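PDB 1T71: phosphatase from Mycoplasma pneumoniae M129, which probably hydrolyses phosphoester bonds, possibly those of 2',3'-cyclic nucleotides, at a site that holds two ferric ions. Local coordinates for residues 165-169 and 200-204; 191-197 and 256-262; 94-99 and 132-137. The contacts are given in a common frame with arbitrary orientation. Residues are numbered along the deposited sequence.

Interaction 1 of 3, residues 165-169 and 200-204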
ATOM      1  N   LYS A 165      -6.322 -13.153  -1.416  1.00 24.02           N
ATOM      2  CA  LYS A 165      -4.918 -12.765  -1.506  1.00 25.88           C
ATOM      3  C   LYS A 165      -4.026 -13.943  -1.903  1.00 25.64           C
ATOM      4  O   LYS A 165      -3.210 -13.844  -2.816  1.00 24.66           O
ATOM      5  CB  LYS A 165      -4.440 -12.199  -0.160  1.00 26.69           C
ATOM      6  CG  LYS A 165      -3.853 -10.792  -0.241  1.00 32.21           C
ATOM      7  CD  LYS A 165      -4.921  -9.721  -0.133  1.00 30.48           C
ATOM      8  CE  LYS A 165      -5.332  -9.487   1.315  1.00 32.52           C
ATOM      9  NZ  LYS A 165      -4.348  -8.663   2.080  1.00 29.84           N
ATOM     10  N   ASN A 166      -4.181 -15.063  -1.207  1.00 22.99           N
ATOM     11  CA  ASN A 166      -3.374 -16.227  -1.494  1.00 22.73           C
ATOM     12  C   ASN A 166      -3.758 -16.917  -2.802  1.00 23.37           C
ATOM     13  O   ASN A 166      -2.917 -17.544  -3.443  1.00 22.24           O
ATOM     14  CB  ASN A 166      -3.427 -17.180  -0.302  1.00 25.17           C
ATOM     15  CG  ASN A 166      -2.564 -16.690   0.852  1.00 27.04           C
ATOM     16  OD1 ASN A 166      -1.357 -16.934   0.880  1.00 26.26           O
ATOM     17  ND2 ASN A 166      -3.172 -15.970   1.791  1.00 25.73           N
ATOM     18  N   ALA A 167      -5.017 -16.798  -3.206  1.00 22.36           N
ATOM     19  CA  ALA A 167      -5.438 -17.395  -4.466  1.00 22.78           C
ATOM     20  C   ALA A 167      -4.734 -16.606  -5.571  1.00 23.20           C
ATOM     21  O   ALA A 167      -4.298 -17.166  -6.576  1.00 22.91           O
ATOM     22  CB  ALA A 167      -6.945 -17.293  -4.628  1.00 16.43           C
ATOM     23  N   PHE A 168      -4.616 -15.299  -5.357  1.00 22.92           N
ATOM     24  CA  PHE A 168      -3.968 -14.410  -6.315  1.00 23.43           C
ATOM     25  C   PHE A 168      -2.490 -14.790  -6.384  1.00 23.07           C
ATOM     26  O   PHE A 168      -1.901 -14.845  -7.461  1.00 24.03           O
ATOM     27  CB  PHE A 168      -4.145 -12.952  -5.857  1.00 20.81           C
ATOM     28  CG  PHE A 168      -3.788 -11.925  -6.902  1.00 22.94           C
ATOM     29  CD1 PHE A 168      -2.507 -11.375  -6.958  1.00 23.71           C
ATOM     30  CD2 PHE A 168      -4.738 -11.490  -7.816  1.00 22.95           C
ATOM     31  CE1 PHE A 168      -2.183 -10.400  -7.907  1.00 24.22           C
ATOM     32  CE2 PHE A 168      -4.424 -10.516  -8.771  1.00 24.77           C
ATOM     33  CZ  PHE A 168      -3.144  -9.971  -8.812  1.00 24.09           C
ATOM     34  N   CYS A 169      -1.902 -15.071  -5.224  1.00 20.85           N
ATOM     35  CA  CYS A 169      -0.502 -15.463  -5.137  1.00 22.61           C
ATOM     36  C   CYS A 169      -0.269 -16.749  -5.924  1.00 24.35           C
ATOM     37  O   CYS A 169       0.700 -16.879  -6.671  1.00 23.62           O
ATOM     38  CB  CYS A 169      -0.112 -15.693  -3.673  1.00 24.35           C
ATOM     39  SG  CYS A 169       1.568 -16.366  -3.431  1.00 27.67           S
ATOM     40  N   TYR A 200       6.371 -12.346  -1.926  1.00 24.26           N
ATOM     41  CA  TYR A 200       4.957 -12.334  -1.552  1.00 22.39           C
ATOM     42  C   TYR A 200       4.750 -12.055  -0.073  1.00 22.10           C
ATOM     43  O   TYR A 200       5.589 -12.403   0.757  1.00 20.76           O
ATOM     44  CB  TYR A 200       4.290 -13.681  -1.852  1.00 21.10           C
ATOM     45  CG  TYR A 200       2.866 -13.766  -1.317  1.00 22.69           C
ATOM     46  CD1 TYR A 200       1.822 -13.094  -1.951  1.00 21.72           C
ATOM     47  CD2 TYR A 200       2.574 -14.476  -0.150  1.00 22.59           C
ATOM     48  CE1 TYR A 200       0.528 -13.122  -1.443  1.00 21.50           C
ATOM     49  CE2 TYR A 200       1.271 -14.510   0.374  1.00 21.62           C
ATOM     50  CZ  TYR A 200       0.254 -13.827  -0.281  1.00 23.74           C
ATOM     51  OH  TYR A 200      -1.031 -13.825   0.226  1.00 23.51           O
ATOM     52  N   ILE A 201       3.620 -11.429   0.243  1.00 22.69           N
ATOM     53  CA  ILE A 201       3.226 -11.150   1.617  1.00 22.63           C
ATOM     54  C   ILE A 201       1.725 -10.861   1.582  1.00 22.61           C
ATOM     55  O   ILE A 201       1.251 -10.072   0.759  1.00 23.47           O
ATOM     56  CB  ILE A 201       4.019  -9.959   2.237  1.00 19.23           C
ATOM     57  CG1 ILE A 201       3.705  -9.863   3.732  1.00 20.73           C
ATOM     58  CG2 ILE A 201       3.682  -8.661   1.531  1.00 17.59           C
ATOM     59  CD1 ILE A 201       4.495  -8.784   4.471  1.00 21.83           C
ATOM     60  N   THR A 202       0.972 -11.521   2.457  1.00 22.46           N
ATOM     61  CA  THR A 202      -0.474 -11.344   2.489  1.00 22.02           C
ATOM     62  C   THR A 202      -0.862  -9.889   2.720  1.00 20.73           C
ATOM     63  O   THR A 202      -1.777  -9.386   2.073  1.00 20.96           O
ATOM     64  CB  THR A 202      -1.119 -12.256   3.554  1.00 17.89           C
ATOM     65  OG1 THR A 202      -0.903 -13.622   3.182  1.00 17.29           O
ATOM     66  CG2 THR A 202      -2.626 -12.008   3.640  1.00 19.10           C
ATOM     67  N   ASP A 203      -0.169  -9.219   3.639  1.00 16.23           N
ATOM     68  CA  ASP A 203      -0.427  -7.804   3.898  1.00 18.47           C
ATOM     69  C   ASP A 203       0.809  -7.093   4.455  1.00 17.66           C
ATOM     70  O   ASP A 203       1.392  -7.518   5.454  1.00 18.13           O
ATOM     71  CB  ASP A 203      -1.615  -7.614   4.856  1.00 18.34           C
ATOM     72  CG  ASP A 203      -2.268  -6.244   4.701  1.00 23.56           C
ATOM     73  OD1 ASP A 203      -1.559  -5.217   4.864  1.00 20.72           O
ATOM     74  OD2 ASP A 203      -3.485  -6.190   4.402  1.00 22.81           O
ATOM     75  N   VAL A 204       1.201  -6.007   3.798  1.00 17.77           N
ATOM     76  CA  VAL A 204       2.363  -5.235   4.224  1.00 19.86           C
ATOM     77  C   VAL A 204       2.116  -4.533   5.558  1.00 20.17           C
ATOM     78  O   VAL A 204       3.024  -4.367   6.373  1.00 22.63           O
ATOM     79  CB  VAL A 204       2.729  -4.165   3.176  1.00 22.57           C
ATOM     80  CG1 VAL A 204       3.900  -3.312   3.681  1.00 22.36           C
ATOM     81  CG2 VAL A 204       3.078  -4.830   1.858  1.00 22.82           C
TER

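Interaction 2 of 3, residues 191-197 and 256-262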
ATOM      1  N   LEU A 191       5.845 -12.789   4.743  1.00 24.86           N
ATOM      2  CA  LEU A 191       6.935 -12.434   3.835  1.00 23.45           C
ATOM      3  C   LEU A 191       7.928 -13.524   3.460  1.00 22.27           C
ATOM      4  O   LEU A 191       8.468 -14.212   4.326  1.00 21.95           O
ATOM      5  CB  LEU A 191       7.717 -11.245   4.402  1.00 25.98           C
ATOM      6  CG  LEU A 191       8.176 -10.098   3.482  1.00 28.42           C
ATOM      7  CD1 LEU A 191       9.509  -9.571   3.989  1.00 24.56           C
ATOM      8  CD2 LEU A 191       8.307 -10.542   2.038  1.00 24.95           C
ATOM      9  N   ARG A 192       8.173 -13.664   2.160  1.00 18.48           N
ATOM     10  CA  ARG A 192       9.150 -14.629   1.669  1.00 20.54           C
ATOM     11  C   ARG A 192       9.374 -14.519   0.172  1.00 20.53           C
ATOM     12  O   ARG A 192       8.591 -13.892  -0.553  1.00 19.33           O
ATOM     13  CB  ARG A 192       8.711 -16.069   1.969  1.00 22.50           C
ATOM     14  CG  ARG A 192       7.572 -16.571   1.079  1.00 22.32           C
ATOM     15  CD  ARG A 192       7.351 -18.077   1.238  1.00 24.25           C
ATOM     16  NE  ARG A 192       8.399 -18.853   0.578  1.00 22.69           N
ATOM     17  CZ  ARG A 192       8.483 -20.181   0.607  1.00 26.31           C
ATOM     18  NH1 ARG A 192       7.582 -20.904   1.271  1.00 24.58           N
ATOM     19  NH2 ARG A 192       9.469 -20.795  -0.036  1.00 24.24           N
ATOM     20  N   ILE A 193      10.470 -15.129  -0.270  1.00 22.72           N
ATOM     21  CA  ILE A 193      10.800 -15.215  -1.680  1.00 21.35           C
ATOM     22  C   ILE A 193      10.056 -16.522  -1.953  1.00 21.05           C
ATOM     23  O   ILE A 193      10.212 -17.480  -1.193  1.00 19.41           O
ATOM     24  CB  ILE A 193      12.320 -15.427  -1.898  1.00 27.56           C
ATOM     25  CG1 ILE A 193      13.084 -14.170  -1.478  1.00 28.55           C
ATOM     26  CG2 ILE A 193      12.596 -15.785  -3.359  1.00 29.38           C
ATOM     27  CD1 ILE A 193      14.593 -14.252  -1.687  1.00 28.72           C
ATOM     28  N   THR A 194       9.229 -16.563  -2.992  1.00 17.94           N
ATOM     29  CA  THR A 194       8.459 -17.772  -3.288  1.00 19.34           C
ATOM     30  C   THR A 194       9.310 -18.834  -3.978  1.00 21.02           C
ATOM     31  O   THR A 194      10.411 -18.547  -4.448  1.00 20.18           O
ATOM     32  CB  THR A 194       7.255 -17.466  -4.206  1.00 25.37           C
ATOM     33  OG1 THR A 194       7.731 -17.136  -5.516  1.00 25.55           O
ATOM     34  CG2 THR A 194       6.433 -16.281  -3.660  1.00 24.85           C
ATOM     35  N   PRO A 195       8.808 -20.080  -4.044  1.00 22.45           N
ATOM     36  CA  PRO A 195       9.536 -21.177  -4.691  1.00 22.68           C
ATOM     37  C   PRO A 195       9.752 -20.893  -6.174  1.00 24.41           C
ATOM     38  O   PRO A 195      10.534 -21.589  -6.832  1.00 24.77           O
ATOM     39  CB  PRO A 195       8.617 -22.382  -4.481  1.00 24.61           C
ATOM     40  CG  PRO A 195       7.913 -22.054  -3.201  1.00 25.83           C
ATOM     41  CD  PRO A 195       7.594 -20.583  -3.376  1.00 24.43           C
ATOM     42  N   LYS A 196       9.041 -19.887  -6.694  1.00 25.47           N
ATOM     43  CA  LYS A 196       9.146 -19.492  -8.102  1.00 25.21           C
ATOM     44  C   LYS A 196      10.008 -18.245  -8.299  1.00 25.88           C
ATOM     45  O   LYS A 196      10.158 -17.766  -9.418  1.00 26.95           O
ATOM     46  CB  LYS A 196       7.767 -19.223  -8.704  1.00 30.79           C
ATOM     47  CG  LYS A 196       7.160 -20.372  -9.496  1.00 34.47           C
ATOM     48  CD  LYS A 196       6.342 -21.297  -8.635  1.00 36.48           C
ATOM     49  CE  LYS A 196       5.520 -22.251  -9.502  1.00 39.44           C
ATOM     50  NZ  LYS A 196       4.624 -21.524 -10.445  1.00 39.38           N
ATOM     51  N   GLY A 197      10.546 -17.696  -7.217  1.00 25.65           N
ATOM     52  CA  GLY A 197      11.403 -16.537  -7.366  1.00 27.11           C
ATOM     53  C   GLY A 197      10.776 -15.165  -7.241  1.00 27.03           C
ATOM     54  O   GLY A 197      11.406 -14.174  -7.609  1.00 27.20           O
ATOM     55  N   LYS A 256      14.853 -12.244 -10.700  1.00 36.68           N
ATOM     56  CA  LYS A 256      14.255 -13.028  -9.628  1.00 36.82           C
ATOM     57  C   LYS A 256      14.555 -12.234  -8.359  1.00 36.55           C
ATOM     58  O   LYS A 256      15.561 -11.518  -8.297  1.00 36.89           O
ATOM     59  CB  LYS A 256      14.927 -14.401  -9.509  1.00 34.73           C
ATOM     60  CG  LYS A 256      14.839 -15.265 -10.747  1.00 36.31           C
ATOM     61  CD  LYS A 256      13.395 -15.580 -11.089  1.00 35.97           C
ATOM     62  CE  LYS A 256      13.320 -16.547 -12.256  1.00 38.95           C
ATOM     63  NZ  LYS A 256      11.916 -16.871 -12.617  1.00 40.44           N
ATOM     64  N   VAL A 257      13.690 -12.339  -7.357  1.00 28.40           N
ATOM     65  CA  VAL A 257      13.942 -11.634  -6.115  1.00 28.56           C
ATOM     66  C   VAL A 257      15.048 -12.407  -5.419  1.00 29.12           C
ATOM     67  O   VAL A 257      14.994 -13.631  -5.310  1.00 29.80           O
ATOM     68  CB  VAL A 257      12.691 -11.584  -5.220  1.00 31.70           C
ATOM     69  CG1 VAL A 257      13.049 -11.020  -3.846  1.00 28.21           C
ATOM     70  CG2 VAL A 257      11.631 -10.717  -5.883  1.00 30.58           C
ATOM     71  N   ILE A 258      16.048 -11.682  -4.949  1.00 32.24           N
ATOM     72  CA  ILE A 258      17.196 -12.283  -4.290  1.00 33.98           C
ATOM     73  C   ILE A 258      17.176 -12.130  -2.780  1.00 32.80           C
ATOM     74  O   ILE A 258      17.862 -12.862  -2.072  1.00 31.49           O
ATOM     75  CB  ILE A 258      18.505 -11.665  -4.847  1.00 65.37           C
ATOM     76  CG1 ILE A 258      18.752 -12.185  -6.262  1.00 66.71           C
ATOM     77  CG2 ILE A 258      19.684 -11.988  -3.943  1.00 68.93           C
ATOM     78  CD1 ILE A 258      19.987 -11.594  -6.909  1.00 70.12           C
ATOM     79  N   LYS A 259      16.393 -11.181  -2.286  1.00 31.78           N
ATOM     80  CA  LYS A 259      16.326 -10.956  -0.852  1.00 32.83           C
ATOM     81  C   LYS A 259      15.095 -10.162  -0.438  1.00 31.63           C
ATOM     82  O   LYS A 259      14.581  -9.348  -1.204  1.00 29.57           O
ATOM     83  CB  LYS A 259      17.603 -10.237  -0.394  1.00 65.90           C
ATOM     84  CG  LYS A 259      17.577  -9.742   1.042  1.00 71.83           C
ATOM     85  CD  LYS A 259      18.977  -9.464   1.581  1.00 74.65           C
ATOM     86  CE  LYS A 259      19.781 -10.761   1.717  1.00 77.82           C
ATOM     87  NZ  LYS A 259      21.051 -10.572   2.498  1.00 80.11           N
ATOM     88  N   THR A 260      14.618 -10.427   0.776  1.00 30.61           N
ATOM     89  CA  THR A 260      13.466  -9.733   1.332  1.00 30.84           C
ATOM     90  C   THR A 260      13.583  -9.672   2.843  1.00 30.41           C
ATOM     91  O   THR A 260      14.127 -10.578   3.471  1.00 28.29           O
ATOM     92  CB  THR A 260      12.136 -10.439   1.012  1.00 38.58           C
ATOM     93  OG1 THR A 260      12.141 -11.750   1.595  1.00 40.16           O
ATOM     94  CG2 THR A 260      11.926 -10.534  -0.485  1.00 38.51           C
ATOM     95  N   GLU A 261      13.062  -8.595   3.418  1.00 31.69           N
ATOM     96  CA  GLU A 261      13.081  -8.408   4.860  1.00 30.32           C
ATOM     97  C   GLU A 261      11.927  -7.492   5.247  1.00 27.98           C
ATOM     98  O   GLU A 261      11.687  -6.477   4.595  1.00 25.96           O
ATOM     99  CB  GLU A 261      14.395  -7.765   5.304  1.00 36.93           C
ATOM    100  CG  GLU A 261      14.596  -7.812   6.809  1.00 42.79           C
ATOM    101  CD  GLU A 261      15.712  -6.910   7.290  1.00 47.03           C
ATOM    102  OE1 GLU A 261      16.822  -6.968   6.723  1.00 46.32           O
ATOM    103  OE2 GLU A 261      15.481  -6.145   8.250  1.00 52.57           O
ATOM    104  N   ALA A 262      11.211  -7.854   6.303  1.00 26.31           N
ATOM    105  CA  ALA A 262      10.099  -7.040   6.769  1.00 27.02           C
ATOM    106  C   ALA A 262      10.640  -5.831   7.533  1.00 27.32           C
ATOM    107  O   ALA A 262      11.580  -5.955   8.317  1.00 28.13           O
ATOM    108  CB  ALA A 262       9.193  -7.863   7.679  1.00 30.92           C
TER

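Interaction 3 of 3, residues 94-99 and 132-137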
ATOM      1  N   ASN A  94      -8.191  -2.079 -12.169  1.00 32.38           N
ATOM      2  CA  ASN A  94      -9.404  -2.886 -12.090  1.00 34.54           C
ATOM      3  C   ASN A  94     -10.771  -2.160 -12.136  1.00 33.60           C
ATOM      4  O   ASN A  94     -11.749  -2.669 -11.580  1.00 31.22           O
ATOM      5  CB  ASN A  94      -9.280  -3.664 -10.772  1.00 45.69           C
ATOM      6  CG  ASN A  94      -9.915  -4.997 -10.829  1.00 49.19           C
ATOM      7  OD1 ASN A  94      -9.830  -5.683 -11.851  1.00 55.85           O
ATOM      8  ND2 ASN A  94     -10.546  -5.405  -9.729  1.00 47.17           N
ATOM      9  N   LEU A  95     -10.856  -1.010 -12.803  1.00 34.17           N
ATOM     10  CA  LEU A  95     -12.104  -0.229 -12.825  1.00 34.13           C
ATOM     11  C   LEU A  95     -13.092  -0.431 -13.983  1.00 35.00           C
ATOM     12  O   LEU A  95     -12.714  -0.425 -15.152  1.00 36.72           O
ATOM     13  CB  LEU A  95     -11.761   1.263 -12.715  1.00 27.91           C
ATOM     14  CG  LEU A  95     -10.848   1.656 -11.543  1.00 26.84           C
ATOM     15  CD1 LEU A  95     -10.527   3.145 -11.615  1.00 25.20           C
ATOM     16  CD2 LEU A  95     -11.513   1.323 -10.221  1.00 27.01           C
ATOM     17  N   ASP A  96     -14.368  -0.592 -13.641  1.00 33.09           N
ATOM     18  CA  ASP A  96     -15.422  -0.784 -14.635  1.00 32.39           C
ATOM     19  C   ASP A  96     -15.799   0.567 -15.245  1.00 32.24           C
ATOM     20  O   ASP A  96     -15.837   1.581 -14.546  1.00 30.12           O
ATOM     21  CB  ASP A  96     -16.649  -1.430 -13.981  1.00 39.09           C
ATOM     22  CG  ASP A  96     -17.798  -1.635 -14.957  1.00 41.45           C
ATOM     23  OD1 ASP A  96     -18.462  -0.642 -15.320  1.00 44.31           O
ATOM     24  OD2 ASP A  96     -18.034  -2.790 -15.371  1.00 40.71           O
ATOM     25  N   THR A  97     -16.084   0.578 -16.544  1.00 31.59           N
ATOM     26  CA  THR A  97     -16.424   1.819 -17.232  1.00 33.00           C
ATOM     27  C   THR A  97     -17.628   2.578 -16.675  1.00 32.78           C
ATOM     28  O   THR A  97     -17.754   3.779 -16.899  1.00 32.73           O
ATOM     29  CB  THR A  97     -16.634   1.579 -18.741  1.00 40.42           C
ATOM     30  OG1 THR A  97     -17.527   0.476 -18.941  1.00 43.94           O
ATOM     31  CG2 THR A  97     -15.301   1.289 -19.417  1.00 41.26           C
ATOM     32  N   SER A  98     -18.503   1.894 -15.943  1.00 34.67           N
ATOM     33  CA  SER A  98     -19.671   2.555 -15.367  1.00 35.59           C
ATOM     34  C   SER A  98     -19.251   3.527 -14.265  1.00 36.99           C
ATOM     35  O   SER A  98     -19.993   4.442 -13.902  1.00 37.11           O
ATOM     36  CB  SER A  98     -20.633   1.525 -14.780  1.00 36.99           C
ATOM     37  OG  SER A  98     -20.034   0.838 -13.694  1.00 39.46           O
ATOM     38  N   PHE A  99     -18.053   3.316 -13.732  1.00 35.54           N
ATOM     39  CA  PHE A  99     -17.530   4.158 -12.667  1.00 35.59           C
ATOM     40  C   PHE A  99     -16.868   5.417 -13.219  1.00 35.83           C
ATOM     41  O   PHE A  99     -16.027   5.340 -14.114  1.00 35.30           O
ATOM     42  CB  PHE A  99     -16.511   3.355 -11.840  1.00 33.75           C
ATOM     43  CG  PHE A  99     -15.832   4.149 -10.753  1.00 32.65           C
ATOM     44  CD1 PHE A  99     -14.452   4.083 -10.590  1.00 31.61           C
ATOM     45  CD2 PHE A  99     -16.571   4.939  -9.878  1.00 32.82           C
ATOM     46  CE1 PHE A  99     -13.810   4.791  -9.569  1.00 33.69           C
ATOM     47  CE2 PHE A  99     -15.941   5.652  -8.852  1.00 34.16           C
ATOM     48  CZ  PHE A  99     -14.558   5.578  -8.698  1.00 33.88           C
ATOM     49  N   PHE A 132     -18.740   1.452  -6.061  1.00 34.11           N
ATOM     50  CA  PHE A 132     -18.799   1.328  -7.513  1.00 31.93           C
ATOM     51  C   PHE A 132     -18.470  -0.093  -7.952  1.00 33.33           C
ATOM     52  O   PHE A 132     -18.128  -0.947  -7.136  1.00 32.61           O
ATOM     53  CB  PHE A 132     -17.802   2.290  -8.159  1.00 28.62           C
ATOM     54  CG  PHE A 132     -16.404   2.147  -7.630  1.00 28.70           C
ATOM     55  CD1 PHE A 132     -16.019   2.805  -6.467  1.00 27.31           C
ATOM     56  CD2 PHE A 132     -15.487   1.314  -8.263  1.00 27.31           C
ATOM     57  CE1 PHE A 132     -14.744   2.635  -5.940  1.00 28.18           C
ATOM     58  CE2 PHE A 132     -14.206   1.134  -7.742  1.00 28.94           C
ATOM     59  CZ  PHE A 132     -13.833   1.797  -6.576  1.00 28.07           C
ATOM     60  N   LYS A 133     -18.552  -0.329  -9.255  1.00 29.66           N
ATOM     61  CA  LYS A 133     -18.285  -1.642  -9.811  1.00 31.44           C
ATOM     62  C   LYS A 133     -16.862  -1.780 -10.372  1.00 31.15           C
ATOM     63  O   LYS A 133     -16.318  -0.851 -10.968  1.00 30.96           O
ATOM     64  CB  LYS A 133     -19.334  -1.941 -10.887  1.00 72.89           C
ATOM     65  CG  LYS A 133     -19.129  -3.249 -11.611  1.00 79.43           C
ATOM     66  CD  LYS A 133     -20.461  -3.874 -12.028  1.00 82.32           C
ATOM     67  CE  LYS A 133     -20.221  -5.154 -12.824  1.00 83.38           C
ATOM     68  NZ  LYS A 133     -19.142  -5.990 -12.203  1.00 84.71           N
ATOM     69  N   THR A 134     -16.263  -2.950 -10.168  1.00 29.79           N
ATOM     70  CA  THR A 134     -14.909  -3.214 -10.648  1.00 29.73           C
ATOM     71  C   THR A 134     -14.882  -4.438 -11.556  1.00 29.44           C
ATOM     72  O   THR A 134     -15.791  -5.267 -11.533  1.00 27.57           O
ATOM     73  CB  THR A 134     -13.937  -3.493  -9.477  1.00 33.96           C
ATOM     74  OG1 THR A 134     -14.399  -4.631  -8.742  1.00 33.90           O
ATOM     75  CG2 THR A 134     -13.850  -2.298  -8.537  1.00 33.10           C
ATOM     76  N   THR A 135     -13.826  -4.546 -12.355  1.00 34.31           N
ATOM     77  CA  THR A 135     -13.650  -5.689 -13.244  1.00 31.94           C
ATOM     78  C   THR A 135     -12.789  -6.705 -12.495  1.00 31.65           C
ATOM     79  O   THR A 135     -12.149  -6.355 -11.509  1.00 30.00           O
ATOM     80  CB  THR A 135     -12.953  -5.271 -14.540  1.00 27.87           C
ATOM     81  OG1 THR A 135     -11.779  -4.518 -14.225  1.00 25.07           O
ATOM     82  CG2 THR A 135     -13.884  -4.408 -15.384  1.00 28.26           C
ATOM     83  N   ASN A 136     -12.776  -7.956 -12.952  1.00 30.25           N
ATOM     84  CA  ASN A 136     -12.012  -9.014 -12.285  1.00 29.80           C
ATOM     85  C   ASN A 136     -10.495  -8.776 -12.276  1.00 30.10           C
ATOM     86  O   ASN A 136      -9.877  -8.662 -13.330  1.00 29.66           O
ATOM     87  CB  ASN A 136     -12.309 -10.362 -12.943  1.00 27.06           C
ATOM     88  CG  ASN A 136     -11.889 -11.532 -12.076  1.00 29.17           C
ATOM     89  OD1 ASN A 136     -12.712 -12.127 -11.374  1.00 31.48           O
ATOM     90  ND2 ASN A 136     -10.605 -11.855 -12.099  1.00 26.62           N
ATOM     91  N   PRO A 137      -9.878  -8.734 -11.076  1.00 28.67           N
ATOM     92  CA  PRO A 137      -8.438  -8.511 -10.888  1.00 27.69           C
ATOM     93  C   PRO A 137      -7.597  -9.591 -11.567  1.00 26.52           C
ATOM     94  O   PRO A 137      -6.582  -9.300 -12.201  1.00 26.27           O
ATOM     95  CB  PRO A 137      -8.261  -8.558  -9.367  1.00 31.91           C
ATOM     96  CG  PRO A 137      -9.652  -8.433  -8.817  1.00 33.48           C
ATOM     97  CD  PRO A 137     -10.501  -9.139  -9.807  1.00 30.08           C
TER
HETATM   98  O   HOH W   1     -19.926   1.836 -10.941  1.00 31.94           O

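Interaction 1 of 3, residues 165-169 and 200-204
Lys-165 carries the polar link from helix 162-172 to the residues that follow strand 199-201. Its NZ donates to Thr-202 O at 2.7 Å, satisfying a carbonyl just beyond the strand, and forms a long salt bridge with Asp-203 OD2 at 3.5 Å. That carboxylate oxygen is also hydrogen-bonded to Thr-184, while OD1 pairs with the backbone N of Gly-205. This is a helix packed on a mixed sheet, as in the layered core of calcineurin-like phosphoesterases, where the turns after the strands surround the metals: the Asp-203 side chain lies about 5 Å from those of the iron ligands Asp-12 and His-183. Further along the helix, Asn-166 ND2 is satisfied by Thr-162 O and Thr-202 OG1 by Asp-190. Tyr-200 OH lies near both side chains, 3.2 Å from Asn-166 OD1 and 3.0 Å from Thr-202 OG1. Cys-169 covers the Tyr-200 ring face, its SG 3.7 Å from the centroid in a sulfur-aromatic contact and its CB making a CH-pi contact at 3.8 Å.

Interaction 2 of 3, residues 191-197 and 256-262
The two backbones run antiparallel but mostly too far apart to pair, with CA atoms 6.9 Å apart at Leu-191 and Ala-262 and 6.5 Å at Arg-192 and Thr-260. They close to 5.1 Å between the CA atoms of Gly-197 and Lys-256, where Val-257 N donates to Gly-197 O at 2.9 Å. Gly-197 ends a type I turn, its N bonded to Thr-194 O at 2.9 Å; its positive phi suits glycine, and a CB would clash with Lys-256. Ile-193 points across the gap, its CG1 3.9 Å from both Val-257 CG1 and Thr-260 CG2, while its CD1 lies 3.5 Å from Ile-258 C in the classic beta bulge that Ile-258 and Lys-259 form opposite Glu-249. Leu-191 packs beside it, CD2 4.0 Å from Thr-260 CB and CD1 4.1 Å from Ala-262 CB. Strands 192-193 and 259-267 are each outermost in a different mixed sheet, so side chains close the rim of the two-sheet sandwich of the calcineurin-like phosphoesterase fold.

Interaction 3 of 3, residues 94-99 and 132-137
Two backbone hydrogen bonds join these loops: Thr-135 N donates to Asn-94 O at 2.9 Å, and Asp-96 N makes a weaker bond to Lys-133 O at 3.3 Å. They flank a single antiparallel bridge between Leu-95 and Thr-134, whose CA atoms are 4.6 Å apart, so the segments pair briefly without becoming strands. Directly after the bridge, segment 94-99 turns sharply. Asp-96 OD1 accepts from Ser-98 N at 2.6 Å, forming an Asx turn, and from Ser-98 OG at 2.7 Å, while Phe-99 N closes a type I turn on Asp-96 O at 2.9 Å. A water carries the polar contact back across: it donates to Ser-98 OG at 2.9 Å and accepts from Lys-133 N at 3.1 Å.

The turn directs Phe-99 onto Phe-132. Their rings stack face to face, centroids 3.9 Å apart and planes at 13°, and Leu-95 CD2 approaches Phe-132 CE2 at 3.7 Å. On the exposed side, Asp-96 CB rests 3.9 Å from Lys-133 CG, where the aliphatic part of the lysine covers the bend.

Trp-74 completes the aromatic cluster, edge-to-face with Phe-99 and nearly perpendicular to Phe-132. The Phe-132 side chain lies about 6 Å from that of the iron ligand Asn-71, placing the cluster beside the metal site. At the other end Asn-136 occupies the N-cap position of helix 137-145, and Asn-94 packs against Val-140 of that helix and Leu-123 of strand 117-124.

How the interactions relate
Interactions 1 and 2 adjoin, their centres 13 Å apart: strands 192-193 and 199-201 are neighbours in one sheet, and Tyr-200 N lies 3.0 Å from Arg-192 O, a probable hydrogen bond. One face of the hairpin thus meets helix 162-172 through Tyr-200, and the other packs on the second sheet. Interaction 3 is more remote, its centre 21 Å from that of interaction 1, which it touches lightly where Phe-168 CE2 lies 4.2 Å from Pro-137 O; its nearest atoms are about 17 Å from interaction 2. Two contacts approach the metal centre, the side chains of Asp-203 and Phe-132 being about 8 Å and 10 Å from a bound iron, whereas interaction 2 lies away from it.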